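Local coordinates for protein restriction endonuclease (Mycobacterium sp., PDB 4F0Q) that probably recognises methylated cytosine in DNA and cleaves the DNA as a tetrameric, modification-dependent restriction endonuclease, at residues A[131-134]-A[135-139]; A[221-224]-A[225-229]; A[241-244]-A[245-248]. All coordinates share one frame; numbering follows the deposited sequence.

Contact 1: residues A[131-134]-A[135-139]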
loop_
_atom_site.group_PDB
_atom_site.type_symbol
_atom_site.label_atom_id
_atom_site.label_comp_id
_atom_site.label_asym_id
_atom_site.label_seq_id
_atom_site.Cartn_x
_atom_site.Cartn_y
_atom_site.Cartn_z
ATOM N N GLY A 131 18.482 33.404 9.639
ATOM C CA GLY A 131 17.498 32.385 9.951
ATOM C C GLY A 131 17.911 30.989 9.537
ATOM O O GLY A 131 17.858 30.062 10.342
ATOM N N ASN A 132 18.325 30.839 8.282
ATOM C CA ASN A 132 18.769 29.545 7.769
ATOM C C ASN A 132 20.018 29.028 8.474
ATOM O O ASN A 132 20.197 27.819 8.624
ATOM C CB ASN A 132 19.000 29.612 6.259
ATOM C CG ASN A 132 17.708 29.594 5.475
ATOM O OD1 ASN A 132 16.628 29.722 6.044
ATOM N ND2 ASN A 132 17.812 29.436 4.160
ATOM N N ARG A 133 20.878 29.946 8.903
ATOM C CA ARG A 133 22.065 29.575 9.662
ATOM C C ARG A 133 21.659 29.018 11.022
ATOM O O ARG A 133 22.216 28.019 11.486
ATOM C CB ARG A 133 23.005 30.773 9.827
ATOM C CG ARG A 133 24.256 30.466 10.636
ATOM C CD ARG A 133 25.247 31.622 10.621
ATOM N NE ARG A 133 25.916 31.768 9.331
ATOM C CZ ARG A 133 25.598 32.681 8.419
ATOM N NH1 ARG A 133 24.615 33.540 8.652
ATOM N NH2 ARG A 133 26.267 32.739 7.276
ATOM N N LEU A 134 20.681 29.661 11.653
ATOM C CA LEU A 134 20.145 29.170 12.920
ATOM C C LEU A 134 19.481 27.806 12.746
ATOM O O LEU A 134 19.614 26.925 13.597
ATOM C CB LEU A 134 19.145 30.168 13.507
ATOM C CG LEU A 134 19.697 31.518 13.967
ATOM C CD1 LEU A 134 18.565 32.431 14.410
ATOM C CD2 LEU A 134 20.706 31.332 15.088
ATOM N N LEU A 135 18.771 27.638 11.634
ATOM C CA LEU A 135 18.077 26.387 11.345
ATOM C C LEU A 135 19.046 25.241 11.070
ATOM O O LEU A 135 18.772 24.098 11.423
ATOM C CB LEU A 135 17.113 26.559 10.169
ATOM C CG LEU A 135 15.902 27.469 10.388
ATOM C CD1 LEU A 135 14.980 27.429 9.178
ATOM C CD2 LEU A 135 15.152 27.082 11.652
ATOM N N LEU A 136 20.172 25.548 10.431
ATOM C CA LEU A 136 21.201 24.543 10.172
ATOM C C LEU A 136 21.933 24.178 11.460
ATOM O O LEU A 136 22.149 22.994 11.758
ATOM C CB LEU A 136 22.192 25.045 9.119
ATOM C CG LEU A 136 21.693 25.080 7.671
ATOM C CD1 LEU A 136 22.662 25.840 6.780
ATOM C CD2 LEU A 136 21.483 23.669 7.148
ATOM N N GLU A 137 22.307 25.204 12.223
ATOM C CA GLU A 137 22.971 25.007 13.507
ATOM C C GLU A 137 22.097 24.200 14.463
ATOM O O GLU A 137 22.602 23.433 15.283
ATOM C CB GLU A 137 23.347 26.350 14.135
ATOM C CG GLU A 137 24.518 27.043 13.456
ATOM C CD GLU A 137 24.794 28.421 14.023
ATOM O OE1 GLU A 137 23.898 28.983 14.688
ATOM O OE2 GLU A 137 25.909 28.942 13.808
ATOM N N ALA A 138 20.783 24.373 14.347
ATOM C CA ALA A 138 19.841 23.581 15.127
ATOM C C ALA A 138 19.729 22.170 14.561
ATOM O O ALA A 138 19.639 21.201 15.310
ATOM C CB ALA A 138 18.480 24.249 15.155
ATOM N N ALA A 139 19.741 22.067 13.235
ATOM C CA ALA A 139 19.613 20.785 12.550
ATOM C C ALA A 139 20.756 19.852 12.918
ATOM O O ALA A 139 20.581 18.635 12.983
ATOM C CB ALA A 139 19.561 20.988 11.044
#
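E137 lies alongside R133, one turn earlier on the same helix. Its CG is anti to its own carbonyl carbon (chi1 -73°). That lays the CH2 group close to the R133 carbonyl, with E137 CG 3.2 Å from R133 O. The same oxygen takes the backbone N-H of E137, at 2.9 Å from N to O and nearly straight (166°). The outer ends of the two chains fit more loosely. They point the same way, and carboxylate oxygen E137 OE2 comes within 3.9 Å of R133 CG. It meets the aliphatic part of the arginine, not the charge: R133 NE stays 5.3 Å from E137 OE2. The guanidinium turns off at chi3 and is bonded through NH1 to the carbonyl of E128. OE1 of E137 has a long, weak ion pair with R82, and L134 CD2 lies 4.0 Å from E137 OE1.

The packed side is tighter. L135 CG sits 3.2 Å from G131 O, and L136 CG 3.3 Å from N132 O. Each of these carbonyls also receives the regular i to i+4 bond from the same leucine's N-H. A138 N closes the next turn on L134 O. These are the ordinary repeats of an alpha helix. L135, L136, A138 and A139 are the buried apolar residues; L134 lies with R133 and E137 among the partly exposed ones.

The second subunit reaches both groups: its L125 packs on R133 and E137, its H189 on L136 and A139. D117 holds the backbone N-H groups of G131 and N132 near the start of helix 130-142. The buried residues lie on the large mixed sheet. L135 and L136 touch L206 and L204 of strand 200-210, and L136 and A139 rest on L187 of strand 175-193.

Contact 2: residues A[221-224]-A[225-229]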
loop_
_atom_site.group_PDB
_atom_site.type_symbol
_atom_site.label_atom_id
_atom_site.label_comp_id
_atom_site.label_asym_id
_atom_site.label_seq_id
_atom_site.Cartn_x
_atom_site.Cartn_y
_atom_site.Cartn_z
ATOM N N PHE A 221 6.488 26.727 30.410
ATOM C CA PHE A 221 7.538 27.649 29.989
ATOM C C PHE A 221 8.727 27.685 30.943
ATOM O O PHE A 221 9.728 28.347 30.669
ATOM C CB PHE A 221 6.981 29.056 29.767
ATOM C CG PHE A 221 6.957 29.470 28.326
ATOM C CD1 PHE A 221 8.118 29.876 27.689
ATOM C CD2 PHE A 221 5.777 29.446 27.604
ATOM C CE1 PHE A 221 8.101 30.252 26.359
ATOM C CE2 PHE A 221 5.752 29.823 26.274
ATOM C CZ PHE A 221 6.915 30.225 25.651
ATOM N N ARG A 222 8.620 26.971 32.059
ATOM C CA ARG A 222 9.741 26.832 32.980
ATOM C C ARG A 222 10.835 25.970 32.355
ATOM O O ARG A 222 11.988 26.002 32.786
ATOM C CB ARG A 222 9.282 26.245 34.315
ATOM C CG ARG A 222 8.366 27.167 35.104
ATOM C CD ARG A 222 8.130 26.648 36.512
ATOM N NE ARG A 222 7.438 25.364 36.516
ATOM C CZ ARG A 222 7.103 24.701 37.617
ATOM N NH1 ARG A 222 7.399 25.200 38.809
ATOM N NH2 ARG A 222 6.474 23.537 37.528
ATOM N N TRP A 223 10.455 25.200 31.340
ATOM C CA TRP A 223 11.398 24.445 30.525
ATOM C C TRP A 223 12.391 25.413 29.889
ATOM O O TRP A 223 13.610 25.221 29.961
ATOM C CB TRP A 223 10.630 23.691 29.435
ATOM C CG TRP A 223 11.469 22.839 28.529
ATOM C CD1 TRP A 223 12.737 22.387 28.760
ATOM C CD2 TRP A 223 11.092 22.336 27.240
ATOM N NE1 TRP A 223 13.171 21.633 27.694
ATOM C CE2 TRP A 223 12.180 21.588 26.749
ATOM C CE3 TRP A 223 9.941 22.447 26.456
ATOM C CZ2 TRP A 223 12.149 20.953 25.510
ATOM C CZ3 TRP A 223 9.913 21.817 25.225
ATOM C CH2 TRP A 223 11.010 21.080 24.765
ATOM N N ILE A 224 11.852 26.461 29.275
ATOM C CA ILE A 224 12.664 27.489 28.639
ATOM C C ILE A 224 13.449 28.281 29.679
ATOM O O ILE A 224 14.601 28.648 29.446
ATOM C CB ILE A 224 11.799 28.435 27.781
ATOM C CG1 ILE A 224 11.065 27.637 26.705
ATOM C CG2 ILE A 224 12.651 29.514 27.137
ATOM C CD1 ILE A 224 11.989 26.809 25.836
ATOM N N ASP A 225 12.825 28.531 30.828
ATOM C CA ASP A 225 13.496 29.205 31.936
ATOM C C ASP A 225 14.756 28.447 32.325
ATOM O O ASP A 225 15.814 29.042 32.523
ATOM C CB ASP A 225 12.573 29.312 33.150
ATOM C CG ASP A 225 11.355 30.172 32.888
ATOM O OD1 ASP A 225 11.303 30.834 31.830
ATOM O OD2 ASP A 225 10.449 30.196 33.750
ATOM N N ASP A 226 14.633 27.127 32.429
ATOM C CA ASP A 226 15.767 26.274 32.757
ATOM C C ASP A 226 16.799 26.275 31.636
ATOM O O ASP A 226 17.998 26.357 31.895
ATOM C CB ASP A 226 15.305 24.846 33.048
ATOM C CG ASP A 226 14.396 24.764 34.256
ATOM O OD1 ASP A 226 14.457 25.675 35.107
ATOM O OD2 ASP A 226 13.622 23.789 34.354
ATOM N N ARG A 227 16.333 26.183 30.392
ATOM C CA ARG A 227 17.245 26.225 29.251
ATOM C C ARG A 227 17.945 27.581 29.118
ATOM O O ARG A 227 19.076 27.657 28.638
ATOM C CB ARG A 227 16.524 25.858 27.952
ATOM C CG ARG A 227 16.208 24.376 27.821
ATOM C CD ARG A 227 15.869 24.003 26.384
ATOM N NE ARG A 227 16.954 24.333 25.463
ATOM C CZ ARG A 227 17.980 23.532 25.197
ATOM N NH1 ARG A 227 18.069 22.346 25.782
ATOM N NH2 ARG A 227 18.922 23.917 24.346
ATOM N N ARG A 228 17.271 28.644 29.545
ATOM C CA ARG A 228 17.861 29.979 29.528
ATOM C C ARG A 228 18.669 30.236 30.795
ATOM O O ARG A 228 19.360 31.248 30.906
ATOM C CB ARG A 228 16.780 31.054 29.382
ATOM C CG ARG A 228 16.068 31.063 28.040
ATOM C CD ARG A 228 15.046 32.185 27.979
ATOM N NE ARG A 228 15.677 33.501 27.940
ATOM C CZ ARG A 228 15.036 34.645 28.157
ATOM N NH1 ARG A 228 13.742 34.635 28.439
ATOM N NH2 ARG A 228 15.689 35.796 28.099
ATOM N N ASN A 229 18.574 29.316 31.749
ATOM C CA ASN A 229 19.274 29.455 33.020
ATOM C C ASN A 229 20.745 29.068 32.896
ATOM O O ASN A 229 21.072 27.913 32.626
ATOM C CB ASN A 229 18.593 28.608 34.097
ATOM C CG ASN A 229 18.885 29.100 35.499
ATOM O OD1 ASN A 229 19.935 29.686 35.760
ATOM N ND2 ASN A 229 17.951 28.863 36.413
HETATM O O HOH W 1 16.106 20.937 27.555
#
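The indole of W223 and the guanidinium of R227 are joined edge to edge by one water. The water lies in the plane of both groups. It accepts from W223 NE1 at 3.0 Å and from R227 NH1, also at 3.0 Å. The two planes stand 78° apart, so the groups do not stack. R227 CD approaches W223 NE1 to 3.8 Å, obliquely to the ring. A241 and P242 also touch W223, and the W245 ring meets it edge-to-face. R227 bends at chi3 (58°), which turns the guanidinium off the line of its CH2 groups. Its nitrogens then reach several backbone carbonyls: A83 for NE, R82 and L152 for NH2, L151 for NH1.

I224 and R228 pack one turn apart. I224 CG2 touches R228 CD at 3.7 Å, and the two chains cross obliquely. The end of R228 goes on to the carbonyl of P60 through NH2. The backbone N of R228 also bonds to I224 O at 2.7 Å. D225 and D226 lie in the second half of helix 222-227. Their carboxylates turn back toward the preceding turn, with D226 OD2 3.2 Å from R222 O, an approach of two acceptors. Salt bridges probably balance them: R21 pairs with D225, R239 with D226. R222 passes D225 through carbon only, R222 CG lying 3.9 Å from D225 OD2. Its guanidinium instead pairs with D220 and bonds to the A17 carbonyl.

The helix is short, rich in charge and mostly buried. The charged ends are met by partners from other parts of the chain, while the contacts within the helix are mainly made by aliphatic carbons and backbone. The chemistry implies a junction that ties several loops together, and the buried carboxylates are probably kept ionised by their arginines.

Contact 3: residues A[241-244]-A[245-248]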
loop_
_atom_site.group_PDB
_atom_site.type_symbol
_atom_site.label_atom_id
_atom_site.label_comp_id
_atom_site.label_asym_id
_atom_site.label_seq_id
_atom_site.Cartn_x
_atom_site.Cartn_y
_atom_site.Cartn_z
ATOM N N ALA A 241 10.243 19.755 31.137
ATOM C CA ALA A 241 10.095 19.457 29.718
ATOM C C ALA A 241 9.080 18.337 29.510
ATOM O O ALA A 241 8.864 17.521 30.405
ATOM C CB ALA A 241 11.444 19.074 29.124
ATOM N N PRO A 242 8.436 18.304 28.330
ATOM C CA PRO A 242 7.505 17.221 27.999
ATOM C C PRO A 242 8.196 15.860 28.003
ATOM O O PRO A 242 9.386 15.779 27.700
ATOM C CB PRO A 242 7.057 17.570 26.577
ATOM C CG PRO A 242 7.239 19.043 26.478
ATOM C CD PRO A 242 8.459 19.346 27.288
ATOM N N GLU A 243 7.454 14.812 28.346
ATOM C CA GLU A 243 8.000 13.458 28.371
ATOM C C GLU A 243 8.466 13.017 26.987
ATOM O O GLU A 243 9.431 12.264 26.858
ATOM C CB GLU A 243 6.962 12.471 28.911
ATOM C CG GLU A 243 6.574 12.692 30.367
ATOM C CD GLU A 243 7.604 12.150 31.346
ATOM O OE1 GLU A 243 8.678 11.692 30.900
ATOM O OE2 GLU A 243 7.336 12.179 32.566
ATOM N N SER A 244 7.772 13.491 25.957
ATOM C CA SER A 244 8.103 13.150 24.577
ATOM C C SER A 244 9.478 13.681 24.185
ATOM O O SER A 244 10.245 13.002 23.497
ATOM C CB SER A 244 7.038 13.698 23.623
ATOM O OG SER A 244 6.911 15.104 23.753
ATOM N N TRP A 245 9.787 14.895 24.630
ATOM C CA TRP A 245 11.070 15.511 24.322
ATOM C C TRP A 245 12.198 14.806 25.066
ATOM O O TRP A 245 13.308 14.684 24.555
ATOM C CB TRP A 245 11.062 17.001 24.665
ATOM C CG TRP A 245 12.236 17.732 24.096
ATOM C CD1 TRP A 245 13.472 17.866 24.659
ATOM C CD2 TRP A 245 12.290 18.424 22.843
ATOM N NE1 TRP A 245 14.291 18.601 23.836
ATOM C CE2 TRP A 245 13.587 18.956 22.715
ATOM C CE3 TRP A 245 11.365 18.649 21.820
ATOM C CZ2 TRP A 245 13.984 19.697 21.604
ATOM C CZ3 TRP A 245 11.759 19.385 20.719
ATOM C CH2 TRP A 245 13.058 19.898 20.617
ATOM N N ILE A 246 11.902 14.348 26.279
ATOM C CA ILE A 246 12.859 13.576 27.063
ATOM C C ILE A 246 13.145 12.248 26.367
ATOM O O ILE A 246 14.302 11.821 26.258
ATOM C CB ILE A 246 12.331 13.319 28.487
ATOM C CG1 ILE A 246 12.081 14.647 29.207
ATOM C CG2 ILE A 246 13.304 12.457 29.277
ATOM C CD1 ILE A 246 11.501 14.494 30.596
ATOM N N ARG A 247 12.083 11.607 25.886
ATOM C CA ARG A 247 12.212 10.354 25.151
ATOM C C ARG A 247 13.025 10.548 23.877
ATOM O O ARG A 247 13.827 9.691 23.514
ATOM C CB ARG A 247 10.840 9.771 24.806
ATOM C CG ARG A 247 10.931 8.461 24.038
ATOM C CD ARG A 247 9.611 8.058 23.408
ATOM N NE ARG A 247 9.803 6.994 22.425
ATOM C CZ ARG A 247 8.830 6.450 21.704
ATOM N NH1 ARG A 247 7.579 6.864 21.853
ATOM N NH2 ARG A 247 9.107 5.489 20.834
ATOM N N TRP A 248 12.816 11.671 23.197
ATOM C CA TRP A 248 13.598 11.970 22.002
ATOM C C TRP A 248 15.067 12.191 22.345
ATOM O O TRP A 248 15.955 11.712 21.638
ATOM C CB TRP A 248 13.057 13.191 21.262
ATOM C CG TRP A 248 13.990 13.645 20.181
ATOM C CD1 TRP A 248 14.119 13.109 18.933
ATOM C CD2 TRP A 248 14.944 14.711 20.260
ATOM N NE1 TRP A 248 15.087 13.780 18.227
ATOM C CE2 TRP A 248 15.608 14.769 19.019
ATOM C CE3 TRP A 248 15.296 15.626 21.257
ATOM C CZ2 TRP A 248 16.604 15.705 18.748
ATOM C CZ3 TRP A 248 16.287 16.553 20.986
ATOM C CH2 TRP A 248 16.928 16.586 19.742
#
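I246 lies back over the first turn of helix 243-251, against A241, P242 and E243. Its CB starts 3.5 Å from E243 O. From there CG1, anti to the carbonyl carbon (chi1 -60°), comes down to 3.3 Å from P242 O. A241 CB is the apolar neighbour of I246 CG1, at 4.5 Å. The tip CD1 still lies 3.8 Å from P242 O and comes 4.0 Å from E243 OE1. The E243 and I246 chains lie side by side and point the same way. E243 bends at chi2 (-79°), which brings OE1 of its carboxylate beside the isoleucine tip.

P242 holds the N-cap position, right before the helix. Its carbonyl receives the N-H of I246, at 3.2 Å, and more weakly that of W245. E243 O and S244 O then accept from R247 N and W248 N, so the regular alpha-helical pattern starts at once. The hydroxyl of S244 bonds to the carbonyl of S212, which ties the first turn to the loop after strand 200-210.

Two tryptophans lead away from this turn on the buried side. W248 CE3 sits 4.0 Å above one face of the W245 indole, offset toward its rim. The W245 carbonyl oxygen lies in the plane of the W248 ring, at its edge. Both rings touch I183 of strand 175-193. R247 extends on another side of the helix, and its NH2 forms a salt bridge with E321 of the second subunit.

The contacts come in series along the chain: contact 1 on helix 130-142, contact 2 on helix 222-227, contact 3 on helix 243-251. All belong to the part of the chain related to the restriction endonuclease AspBHI N-terminal family (PUA clan). Contacts 2 and 3 are on successive helices, with centres 14 Å apart, and touch through W223, which meets A241, P242 and, edge-to-face, W245. Contact 1 stands apart, its centre about 20 Å from that of contact 2 and 22 Å from that of contact 3. Contacts 1 and 3 both pack on strand 175-193 of the large sheet. Both also meet the second subunit, consistent with this N-terminal region taking part in the contacts between subunits.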